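Local coordinates for protein 5-formaminoimidazole-4-carboxamide-1-(Beta)-D-ribofuranosyl 5'-monophosphate synthetase (Thermococcus kodakarensis, PDB 2PBZ) that probably catalyses the ATP-dependent formylation of AICAR to FAICAR, using formate, in purine (IMP) biosynthesis, at residues Ser13-Leu18 and Gly272-His277; Tyr172-Tyr177 and Arg268-Ser273; Arg183-Gly188 and Gly291-Arg296; Tyr228-Ala233 and Leu252-Asp257. All coordinates share one frame; numbering follows the deposited sequence.

Contact 1: residues Ser13-Leu18 and Gly272-His277; sequences SLQILL and GSNADH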
# COMPACT_ATOMS: atom_id res chain seq x y z
N SER A 13 -15.74 7.71 8.99
CA SER A 13 -16.40 7.35 10.24
C SER A 13 -16.02 5.96 10.71
O SER A 13 -16.12 5.67 11.90
CB SER A 13 -17.92 7.44 10.09
OG SER A 13 -18.42 6.51 9.14
N LEU A 14 -15.59 5.11 9.79
CA LEU A 14 -15.19 3.74 10.13
C LEU A 14 -13.93 3.79 10.95
O LEU A 14 -13.83 3.17 12.01
CB LEU A 14 -14.95 2.93 8.86
CG LEU A 14 -16.20 2.74 8.00
CD1 LEU A 14 -15.82 2.12 6.67
CD2 LEU A 14 -17.20 1.87 8.74
N GLN A 15 -12.96 4.53 10.43
CA GLN A 15 -11.68 4.71 11.08
C GLN A 15 -11.92 5.38 12.43
O GLN A 15 -11.40 4.95 13.46
CB GLN A 15 -10.83 5.62 10.20
CG GLN A 15 -9.42 5.81 10.67
CD GLN A 15 -8.78 7.02 10.03
OE1 GLN A 15 -9.25 7.53 9.00
NE2 GLN A 15 -7.70 7.49 10.63
N ILE A 16 -12.72 6.43 12.42
CA ILE A 16 -13.06 7.18 13.63
C ILE A 16 -13.70 6.33 14.72
O ILE A 16 -13.21 6.31 15.85
CB ILE A 16 -13.99 8.37 13.30
CG1 ILE A 16 -13.24 9.40 12.46
CG2 ILE A 16 -14.52 9.00 14.59
CD1 ILE A 16 -14.10 10.50 11.93
N LEU A 17 -14.78 5.62 14.38
CA LEU A 17 -15.48 4.77 15.36
C LEU A 17 -14.64 3.60 15.86
O LEU A 17 -14.66 3.28 17.03
CB LEU A 17 -16.80 4.27 14.78
CG LEU A 17 -17.85 5.32 14.41
CD1 LEU A 17 -19.15 4.65 14.00
CD2 LEU A 17 -18.10 6.25 15.58
N LEU A 18 -13.89 2.96 14.97
CA LEU A 18 -13.06 1.84 15.37
C LEU A 18 -12.02 2.33 16.36
O LEU A 18 -11.75 1.67 17.36
CB LEU A 18 -12.38 1.20 14.15
CG LEU A 18 -11.32 0.11 14.37
CD1 LEU A 18 -11.87 -1.00 15.24
CD2 LEU A 18 -10.87 -0.44 13.03
N GLY A 272 -7.27 10.33 3.54
CA GLY A 272 -6.16 9.53 3.06
C GLY A 272 -5.60 8.86 4.30
O GLY A 272 -4.65 8.09 4.24
N SER A 273 -6.20 9.19 5.45
CA SER A 273 -5.79 8.60 6.72
C SER A 273 -6.45 7.24 6.94
O SER A 273 -6.16 6.56 7.92
CB SER A 273 -6.09 9.55 7.89
OG SER A 273 -7.41 10.06 7.84
N ASN A 274 -7.34 6.85 6.02
CA ASN A 274 -8.00 5.55 6.10
C ASN A 274 -6.98 4.49 5.66
O ASN A 274 -7.13 3.30 5.95
CB ASN A 274 -9.23 5.46 5.18
CG ASN A 274 -10.42 6.25 5.69
OD1 ASN A 274 -10.74 6.22 6.87
ND2 ASN A 274 -11.10 6.94 4.79
N ALA A 275 -5.94 4.92 4.94
CA ALA A 275 -4.92 4.00 4.48
C ALA A 275 -4.10 3.56 5.69
O ALA A 275 -4.11 4.24 6.72
CB ALA A 275 -4.02 4.67 3.43
N ASP A 276 -3.40 2.43 5.56
CA ASP A 276 -2.60 1.86 6.64
C ASP A 276 -1.19 2.48 6.79
O ASP A 276 -0.22 2.00 6.19
CB ASP A 276 -2.52 0.33 6.43
CG ASP A 276 -1.72 -0.39 7.51
OD1 ASP A 276 -1.88 -0.07 8.70
OD2 ASP A 276 -0.94 -1.29 7.15
N HIS A 277 -1.11 3.54 7.58
CA HIS A 277 0.16 4.24 7.82
C HIS A 277 0.78 3.74 9.12
O HIS A 277 0.07 3.30 10.01
CB HIS A 277 -0.06 5.75 7.98
CG HIS A 277 -0.88 6.37 6.90
ND1 HIS A 277 -0.47 6.43 5.58
CD2 HIS A 277 -2.10 6.95 6.93
CE1 HIS A 277 -1.40 7.02 4.86
NE2 HIS A 277 -2.40 7.35 5.65
O HOH W 1 -12.88 4.76 7.57
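Q15 sets CG opposite its backbone N (chi1 -175°) and stays extended beyond it, which carries its amide out of helix 13-22 to S273 and N274 in the loop that follows strand 261-266. N274 answers with CG turned beside its own backbone N (chi1 -73°), which swings its amide toward the helix. The two side chains pass at a slant, with amide planes 77° apart. As modelled, Q15 OE1 lies 2.9 Å from N274 OD1, an awkward meeting of two oxygens, and the Q15 amide is probably turned over. Turned back, it may hydrogen-bond to N274 OD1 and to S273. A water makes the firmer link: it accepts from the backbone N of Q15 at 2.9 Å and donates to N274 OD1 at 2.7 Å, so that it serves an amide N-H in the first turn of the helix. The other arm of the same side chain, N274 ND2, donates to H11 O just before the helix. Behind S273 the loop is folded back by H277, whose NE2 donates to G272 O over 2.8 Å, with the acceptor close to the ring plane. L14 N and S13 OG bond to E221 of the second subunit, placing this helix start at a subunit interface. The contact joins the N-terminal region, related by sequence to Rossmann domains, to the ATP-grasp-like region. Its three touching residues are all buried and the interface is polar, its one clear link the water between Q15 and N274; direct bonds of the Q15 amide depend on its orientation.

Contact 2: residues Tyr172-Tyr177 and Arg268-Ser273; sequences YVHFFY and RIDGGS. With ATP (adenosine-5'-triphosphate), chain D.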
# COMPACT_ATOMS: atom_id res chain seq x y z
N TYR A 172 -0.23 13.63 0.15
CA TYR A 172 -1.11 14.18 1.15
C TYR A 172 -0.55 13.85 2.53
O TYR A 172 -0.66 12.72 3.01
CB TYR A 172 -2.52 13.63 0.93
CG TYR A 172 -3.03 13.93 -0.46
CD1 TYR A 172 -2.50 13.26 -1.56
CD2 TYR A 172 -3.94 14.96 -0.69
CE1 TYR A 172 -2.85 13.63 -2.87
CE2 TYR A 172 -4.31 15.33 -1.99
CZ TYR A 172 -3.76 14.66 -3.08
OH TYR A 172 -4.07 15.05 -4.37
N VAL A 173 0.06 14.84 3.16
CA VAL A 173 0.68 14.66 4.46
C VAL A 173 -0.30 14.86 5.59
O VAL A 173 -0.96 15.88 5.68
CB VAL A 173 1.87 15.62 4.63
CG1 VAL A 173 2.72 15.18 5.83
CG2 VAL A 173 2.69 15.64 3.35
N HIS A 174 -0.36 13.89 6.48
CA HIS A 174 -1.27 13.93 7.61
C HIS A 174 -0.55 14.33 8.90
O HIS A 174 0.51 13.77 9.23
CB HIS A 174 -1.93 12.56 7.76
CG HIS A 174 -2.55 12.06 6.49
ND1 HIS A 174 -3.71 12.60 5.97
CD2 HIS A 174 -2.14 11.13 5.60
CE1 HIS A 174 -3.98 12.02 4.82
NE2 HIS A 174 -3.05 11.12 4.57
N PHE A 175 -1.12 15.28 9.62
CA PHE A 175 -0.55 15.75 10.88
C PHE A 175 -1.55 15.71 12.02
O PHE A 175 -2.77 15.69 11.80
CB PHE A 175 -0.08 17.20 10.79
CG PHE A 175 1.09 17.42 9.88
CD1 PHE A 175 0.91 17.97 8.62
CD2 PHE A 175 2.39 17.15 10.32
CE1 PHE A 175 2.00 18.25 7.80
CE2 PHE A 175 3.49 17.42 9.51
CZ PHE A 175 3.30 17.98 8.25
N PHE A 176 -1.03 15.73 13.23
CA PHE A 176 -1.89 15.75 14.40
C PHE A 176 -1.20 16.57 15.45
O PHE A 176 -0.26 16.10 16.07
CB PHE A 176 -2.14 14.34 14.94
CG PHE A 176 -3.16 14.29 16.04
CD1 PHE A 176 -4.49 13.97 15.77
CD2 PHE A 176 -2.80 14.56 17.36
CE1 PHE A 176 -5.45 13.92 16.79
CE2 PHE A 176 -3.74 14.52 18.40
CZ PHE A 176 -5.07 14.20 18.11
N TYR A 177 -1.62 17.82 15.64
CA TYR A 177 -1.00 18.61 16.68
C TYR A 177 -1.76 18.30 17.95
O TYR A 177 -2.97 18.41 17.98
CB TYR A 177 -1.08 20.10 16.39
CG TYR A 177 -0.54 20.88 17.57
CD1 TYR A 177 0.80 20.78 17.92
CD2 TYR A 177 -1.40 21.59 18.41
CE1 TYR A 177 1.28 21.36 19.08
CE2 TYR A 177 -0.92 22.18 19.58
CZ TYR A 177 0.42 22.06 19.90
OH TYR A 177 0.89 22.62 21.05
N ARG A 268 -9.39 19.18 8.78
CA ARG A 268 -9.90 18.09 9.61
C ARG A 268 -9.32 16.77 9.12
O ARG A 268 -8.50 16.77 8.22
CB ARG A 268 -11.43 18.05 9.55
CG ARG A 268 -12.01 18.41 8.19
CD ARG A 268 -11.72 17.35 7.18
NE ARG A 268 -12.08 17.78 5.84
CZ ARG A 268 -11.86 17.05 4.76
NH1 ARG A 268 -11.28 15.86 4.87
NH2 ARG A 268 -12.22 17.51 3.57
N ILE A 269 -9.72 15.65 9.72
CA ILE A 269 -9.20 14.35 9.31
C ILE A 269 -9.40 14.22 7.80
O ILE A 269 -10.51 14.21 7.30
CB ILE A 269 -9.89 13.20 10.07
CG1 ILE A 269 -9.26 11.87 9.65
CG2 ILE A 269 -11.39 13.22 9.83
CD1 ILE A 269 -9.65 10.75 10.55
N ASP A 270 -8.28 14.13 7.11
CA ASP A 270 -8.23 14.09 5.66
C ASP A 270 -8.93 13.00 4.84
O ASP A 270 -9.56 13.31 3.81
CB ASP A 270 -6.77 14.20 5.23
CG ASP A 270 -6.59 14.01 3.77
OD1 ASP A 270 -6.54 12.84 3.33
OD2 ASP A 270 -6.50 15.04 3.05
N GLY A 271 -8.83 11.75 5.25
CA GLY A 271 -9.47 10.71 4.46
C GLY A 271 -8.42 9.76 3.91
O GLY A 271 -8.63 8.55 3.82
N GLY A 272 -7.27 10.33 3.54
CA GLY A 272 -6.16 9.53 3.06
C GLY A 272 -5.60 8.86 4.30
O GLY A 272 -4.65 8.09 4.24
N SER A 273 -6.20 9.19 5.45
CA SER A 273 -5.79 8.60 6.72
C SER A 273 -6.45 7.24 6.94
O SER A 273 -6.16 6.56 7.92
CB SER A 273 -6.09 9.55 7.89
OG SER A 273 -7.41 10.06 7.84
PG ATP D . -12.16 19.20 -3.46
O1G ATP D . -11.73 20.63 -3.17
O2G ATP D . -13.73 19.22 -4.00
O3G ATP D . -12.06 18.29 -2.10
PB ATP D . -9.62 18.52 -4.10
O1B ATP D . -9.15 19.90 -3.83
O2B ATP D . -9.48 17.61 -2.76
O3B ATP D . -11.18 18.56 -4.60
PA ATP D . -7.17 17.66 -5.17
O1A ATP D . -6.80 16.83 -4.00
O2A ATP D . -6.45 19.09 -5.08
O3A ATP D . -8.81 17.85 -5.33
O5' ATP D . -6.81 16.91 -6.55
C5' ATP D . -5.46 16.55 -6.61
C4' ATP D . -5.34 15.82 -7.95
O4' ATP D . -5.69 16.69 -9.07
C3' ATP D . -3.94 15.27 -8.18
O3' ATP D . -4.01 13.87 -8.29
C2' ATP D . -3.43 15.91 -9.45
O2' ATP D . -3.18 14.89 -10.45
C1' ATP D . -4.52 16.90 -9.90
N9 ATP D . -3.96 18.26 -9.73
C8 ATP D . -4.21 19.16 -8.71
N7 ATP D . -3.55 20.25 -8.89
C5 ATP D . -2.83 20.15 -10.03
C6 ATP D . -1.94 21.01 -10.75
N6 ATP D . -1.65 22.28 -10.25
N1 ATP D . -1.37 20.55 -11.92
C2 ATP D . -1.64 19.32 -12.41
N3 ATP D . -2.47 18.50 -11.76
C4 ATP D . -3.09 18.87 -10.60
O HOH W 2 -5.41 12.88 8.37
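H174 of strand 170-178 faces G272 and S273 of an irregular loop, the CA atoms of H174 and S273 being 7.0 Å apart. The loop turns sharply at D270, where OD1 accepts from the backbone N of G272 over 2.6 Å, an Asx turn; G271 within it has a positive phi of 117°. The H174 imidazole is inserted against this turn. S273 CA sits over one face of the ring, toward the rim, while Y172 O lies 3.1 Å above the plane on the opposite face. At the ring edge D270 CB lies in plane, and H174 CE1 comes within 3.1 Å of D270 OD1, the ring and carboxylate planes standing 62° apart. H174 NE2 is 3.4 Å from G272 C, close packing against a residue without a side chain. A water accepts weak hydrogen bonds from H174 ND1 and D270 N, bridging strand and loop. D270 CG lies trans to its backbone N (chi1 173°), directing the carboxylate back at the strand. This carboxylate has stronger partners too: OD1 forms a salt bridge with R192 and OD2 accepts from H253. Y172 extends the strand's surface to the nucleotide; its OH donates to ATP O1A at 3.3 Å, and its ring makes a cation-pi contact with R192. R192 and H253 thus link D270 to Y172, consistent with a supporting layer behind this pocket residue. In the five-stranded antiparallel sheet, strand 170-178 runs between 183-194 and 249-255, and the F176 side chain further along packs on helix 290-302.

Contact 3: residues Arg183-Gly188 and Gly291-Arg296; sequences RLELLG and GRRIAR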
# COMPACT_ATOMS: atom_id res chain seq x y z
N ARG A 183 2.76 18.72 21.03
CA ARG A 183 3.68 18.35 19.97
C ARG A 183 2.96 18.11 18.66
O ARG A 183 1.78 17.81 18.64
CB ARG A 183 4.48 17.10 20.34
CG ARG A 183 3.69 15.82 20.31
CD ARG A 183 4.53 14.60 20.66
NE ARG A 183 3.70 13.41 20.78
CZ ARG A 183 4.12 12.23 21.24
NH1 ARG A 183 5.38 12.07 21.63
NH2 ARG A 183 3.28 11.21 21.31
N LEU A 184 3.69 18.28 17.57
CA LEU A 184 3.18 18.07 16.23
C LEU A 184 3.63 16.69 15.78
O LEU A 184 4.82 16.38 15.80
CB LEU A 184 3.75 19.11 15.27
CG LEU A 184 3.47 18.83 13.79
CD1 LEU A 184 1.97 18.84 13.59
CD2 LEU A 184 4.15 19.87 12.90
N GLU A 185 2.67 15.86 15.37
CA GLU A 185 2.96 14.50 14.92
C GLU A 185 2.71 14.33 13.42
O GLU A 185 1.62 14.63 12.94
CB GLU A 185 2.11 13.50 15.70
CG GLU A 185 2.57 13.21 17.13
CD GLU A 185 1.48 12.57 17.98
OE1 GLU A 185 0.63 11.89 17.41
OE2 GLU A 185 1.48 12.74 19.22
N LEU A 186 3.73 13.87 12.70
CA LEU A 186 3.64 13.61 11.25
C LEU A 186 3.30 12.12 11.24
O LEU A 186 4.16 11.28 11.46
CB LEU A 186 5.01 13.88 10.60
CG LEU A 186 5.34 13.75 9.10
CD1 LEU A 186 4.13 13.33 8.32
CD2 LEU A 186 5.90 15.07 8.58
N LEU A 187 2.03 11.81 10.99
CA LEU A 187 1.56 10.44 11.04
C LEU A 187 1.34 9.64 9.76
O LEU A 187 0.96 8.49 9.82
CB LEU A 187 0.29 10.39 11.90
CG LEU A 187 0.56 10.86 13.33
CD1 LEU A 187 -0.71 10.93 14.10
CD2 LEU A 187 1.53 9.93 14.02
N GLY A 188 1.58 10.24 8.61
CA GLY A 188 1.40 9.47 7.40
C GLY A 188 1.44 10.29 6.14
O GLY A 188 1.35 11.52 6.17
N GLY A 291 -7.77 8.02 13.32
CA GLY A 291 -9.04 8.00 14.01
C GLY A 291 -8.81 7.56 15.43
O GLY A 291 -9.50 8.00 16.35
N ARG A 292 -7.84 6.67 15.62
CA ARG A 292 -7.54 6.20 16.96
C ARG A 292 -6.74 7.25 17.71
O ARG A 292 -6.81 7.34 18.93
CB ARG A 292 -6.77 4.87 16.92
CG ARG A 292 -6.60 4.29 18.31
CD ARG A 292 -6.10 2.86 18.33
NE ARG A 292 -6.00 2.37 19.71
CZ ARG A 292 -5.32 1.30 20.09
NH1 ARG A 292 -4.66 0.58 19.20
NH2 ARG A 292 -5.28 0.95 21.37
N ARG A 293 -5.98 8.06 16.97
CA ARG A 293 -5.16 9.10 17.56
C ARG A 293 -6.07 10.16 18.17
O ARG A 293 -5.82 10.64 19.27
CB ARG A 293 -4.26 9.74 16.52
CG ARG A 293 -3.33 10.78 17.09
CD ARG A 293 -2.42 10.16 18.13
NE ARG A 293 -1.68 11.18 18.86
CZ ARG A 293 -2.21 12.00 19.77
NH1 ARG A 293 -3.50 11.91 20.06
NH2 ARG A 293 -1.46 12.92 20.36
N ILE A 294 -7.11 10.52 17.43
CA ILE A 294 -8.08 11.49 17.90
C ILE A 294 -8.72 10.98 19.20
O ILE A 294 -8.91 11.73 20.15
CB ILE A 294 -9.18 11.69 16.87
CG1 ILE A 294 -8.60 12.38 15.64
CG2 ILE A 294 -10.32 12.48 17.48
CD1 ILE A 294 -9.56 12.42 14.50
N ALA A 295 -9.05 9.69 19.24
CA ALA A 295 -9.67 9.09 20.41
C ALA A 295 -8.72 9.01 21.57
O ALA A 295 -9.15 9.16 22.72
CB ALA A 295 -10.19 7.71 20.08
N ARG A 296 -7.45 8.76 21.30
CA ARG A 296 -6.49 8.67 22.40
C ARG A 296 -6.26 10.05 22.99
O ARG A 296 -5.96 10.18 24.17
CB ARG A 296 -5.16 8.08 21.94
CG ARG A 296 -4.12 8.12 23.05
CD ARG A 296 -3.08 7.06 22.90
NE ARG A 296 -3.69 5.75 22.78
CZ ARG A 296 -3.01 4.61 22.71
NH1 ARG A 296 -1.68 4.63 22.75
NH2 ARG A 296 -3.65 3.46 22.57
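The R293 guanidinium offers its edge to the E185 carboxylate, with OE2 lying in the guanidinium plane; the two flat groups are twisted 42° apart. They belong to a salt-bridge network of R183, E185 and R293 that ties strand 183-194, in the antiparallel sheet of the ATP-grasp-like region, to helix 290-302. R293 NH2 donates to E185 OE2 over 3.2 Å in a nearly straight bond (164°), arriving on the syn side of the oxygen but well out of the carboxylate plane. A second bond runs from R293 NE to E185 OE1 at 2.8 Å, although the position of NE is less sure. The two side chains come from opposite directions: E185 is extended beyond CG, whereas R293 bends at its second torsion (chi2 60°), which brings its guanidinium round to the strand. R183, two residues earlier on the strand, reaches the same oxygen from the anti side, its NE donating to E185 OE2 at 2.8 Å and its NH2 adding a weak bond. OE2 is therefore gripped from both arginines; one carboxylate can probably offset the pair only in part, and R293 NH1 has a long, weak ion pair with E297. W284 makes a cation-pi contact with R183 and touches both E185 and R293, while F176 of the neighbouring strand packs on R293. E185 and R293 are buried and pair their charges within the protein; R183 is partly exposed. The aliphatic stem of R293 is used as well, crossing the L187 side chain at about a right angle, with L187 CD1 4.0 Å from R293 CG.

Contact 4: residues Tyr228-Ala233 and Leu252-Asp257; sequences YDYGLA and LHFAYD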
# COMPACT_ATOMS: atom_id res chain seq x y z
N TYR A 228 7.83 18.58 8.03
CA TYR A 228 7.64 18.84 9.44
C TYR A 228 7.76 20.32 9.70
O TYR A 228 6.97 20.88 10.46
CB TYR A 228 8.69 18.09 10.24
CG TYR A 228 8.63 18.37 11.71
CD1 TYR A 228 7.53 17.96 12.47
CD2 TYR A 228 9.67 19.02 12.35
CE1 TYR A 228 7.48 18.19 13.85
CE2 TYR A 228 9.63 19.26 13.72
CZ TYR A 228 8.53 18.84 14.47
OH TYR A 228 8.51 19.04 15.82
N ASP A 229 8.76 20.94 9.08
CA ASP A 229 8.99 22.37 9.21
C ASP A 229 7.78 23.14 8.73
O ASP A 229 7.33 24.07 9.40
CB ASP A 229 10.22 22.79 8.41
CG ASP A 229 11.50 22.20 8.94
OD1 ASP A 229 11.63 22.04 10.17
OD2 ASP A 229 12.40 21.89 8.12
N TYR A 230 7.27 22.77 7.56
CA TYR A 230 6.10 23.44 7.02
C TYR A 230 4.93 23.25 7.97
O TYR A 230 4.15 24.17 8.19
CB TYR A 230 5.72 22.85 5.66
CG TYR A 230 6.63 23.24 4.52
CD1 TYR A 230 6.72 22.45 3.39
CD2 TYR A 230 7.40 24.41 4.58
CE1 TYR A 230 7.57 22.80 2.33
CE2 TYR A 230 8.24 24.77 3.53
CZ TYR A 230 8.32 23.96 2.41
OH TYR A 230 9.15 24.29 1.37
N GLY A 231 4.82 22.05 8.54
CA GLY A 231 3.75 21.75 9.47
C GLY A 231 3.81 22.61 10.72
O GLY A 231 2.80 23.17 11.16
N LEU A 232 5.01 22.70 11.30
CA LEU A 232 5.22 23.50 12.50
C LEU A 232 4.80 24.93 12.23
O LEU A 232 4.11 25.54 13.03
CB LEU A 232 6.70 23.48 12.89
CG LEU A 232 7.10 22.40 13.90
CD1 LEU A 232 8.57 22.56 14.23
CD2 LEU A 232 6.27 22.55 15.17
N ALA A 233 5.23 25.45 11.09
CA ALA A 233 4.91 26.81 10.71
C ALA A 233 3.41 26.98 10.57
O ALA A 233 2.86 28.00 10.96
CB ALA A 233 5.60 27.17 9.41
N LEU A 252 -1.70 18.81 4.77
CA LEU A 252 -1.19 19.73 3.77
C LEU A 252 -1.13 18.92 2.48
O LEU A 252 -0.68 17.77 2.48
CB LEU A 252 0.19 20.23 4.18
CG LEU A 252 0.23 20.92 5.54
CD1 LEU A 252 1.64 21.29 5.91
CD2 LEU A 252 -0.66 22.15 5.49
N HIS A 253 -1.61 19.49 1.39
CA HIS A 253 -1.60 18.80 0.11
C HIS A 253 -0.50 19.37 -0.79
O HIS A 253 -0.38 20.58 -0.96
CB HIS A 253 -2.99 18.92 -0.54
CG HIS A 253 -4.09 18.36 0.30
ND1 HIS A 253 -5.43 18.48 -0.04
CD2 HIS A 253 -4.06 17.68 1.47
CE1 HIS A 253 -6.17 17.90 0.89
NE2 HIS A 253 -5.36 17.41 1.82
N PHE A 254 0.30 18.49 -1.37
CA PHE A 254 1.40 18.94 -2.21
C PHE A 254 1.53 18.29 -3.56
O PHE A 254 1.02 17.20 -3.80
CB PHE A 254 2.75 18.73 -1.53
CG PHE A 254 2.98 19.59 -0.33
CD1 PHE A 254 2.73 19.10 0.95
CD2 PHE A 254 3.50 20.87 -0.48
CE1 PHE A 254 3.01 19.89 2.08
CE2 PHE A 254 3.78 21.66 0.63
CZ PHE A 254 3.54 21.17 1.91
N ALA A 255 2.27 18.96 -4.42
CA ALA A 255 2.56 18.49 -5.75
C ALA A 255 4.08 18.41 -5.70
O ALA A 255 4.75 19.43 -5.49
CB ALA A 255 2.12 19.51 -6.78
N TYR A 256 4.64 17.21 -5.86
CA TYR A 256 6.09 17.12 -5.82
C TYR A 256 6.69 17.18 -7.23
O TYR A 256 6.55 16.26 -8.03
CB TYR A 256 6.54 15.84 -5.10
CG TYR A 256 8.00 15.89 -4.73
CD1 TYR A 256 8.49 16.88 -3.89
CD2 TYR A 256 8.90 14.98 -5.26
CE1 TYR A 256 9.84 16.97 -3.57
CE2 TYR A 256 10.27 15.05 -4.95
CZ TYR A 256 10.73 16.06 -4.10
OH TYR A 256 12.07 16.16 -3.80
N ASP A 257 7.33 18.32 -7.50
CA ASP A 257 7.97 18.65 -8.78
C ASP A 257 9.37 18.12 -8.62
O ASP A 257 10.03 17.69 -9.55
CB ASP A 257 8.09 20.19 -8.89
CG ASP A 257 7.57 20.74 -10.19
OD1 ASP A 257 7.70 21.97 -10.39
OD2 ASP A 257 7.02 19.96 -11.01
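Y230 and F254 meet rim to rim, neither ring lying over the face of the other; the planes are 26° apart and the centroids 6.0 Å apart. This is helix-on-sheet packing in the ATP-grasp-like region, where helix 224-241 lies across a face of the five-stranded antiparallel sheet. The short helix and strand axes approach to 10.9 Å, with 139° between their chain directions. L252 and F254 alternate with H253 along the strand, so both point to the helix while H253 turns to the other face and bonds D270. With CG beside its backbone N (chi1 -58°), L252 raises CD1 to the helix backbone: this methyl is 4.2 Å from G231 CA, a close approach to a position that carries no side chain, and 4.4 Å from Y230 CB. The Y230 and F254 side chains run at an oblique angle to each other, and Y230 OH is hydrogen-bonded to Q226 NE2, one turn earlier in the same helix. F254 is also flanked by L227 and F260, and its side chain lies about 10 Å from the bound ATP. The contact is thus apolar packing beside the nucleotide site rather than part of it. Its tightest point is the meeting of Y230 CD1 with F254 CZ at 3.7 Å.

In the fold
Contacts 2, 3 and 4 share the five-stranded antiparallel sheet. Strand 170-178 of contact 2 runs between strand 183-194 of contact 3 and strand 249-255 of contact 4. Helix 224-241 packs on one face; the loop 268-277 and helix 290-302 lie on the other. Contacts 2 and 3 have centres about 9 Å apart, contacts 3 and 4 about 17 Å. Contact 1 shares G272 and S273 with contact 2 and brings in helix 13-22. Along the chain, contact 4 lies within the spans of the other three, while contact 3 alternates with contacts 1 and 2. One loop thereby connects the N-terminal region with the sheet that contributes Y172 and other residues to the ATP pocket.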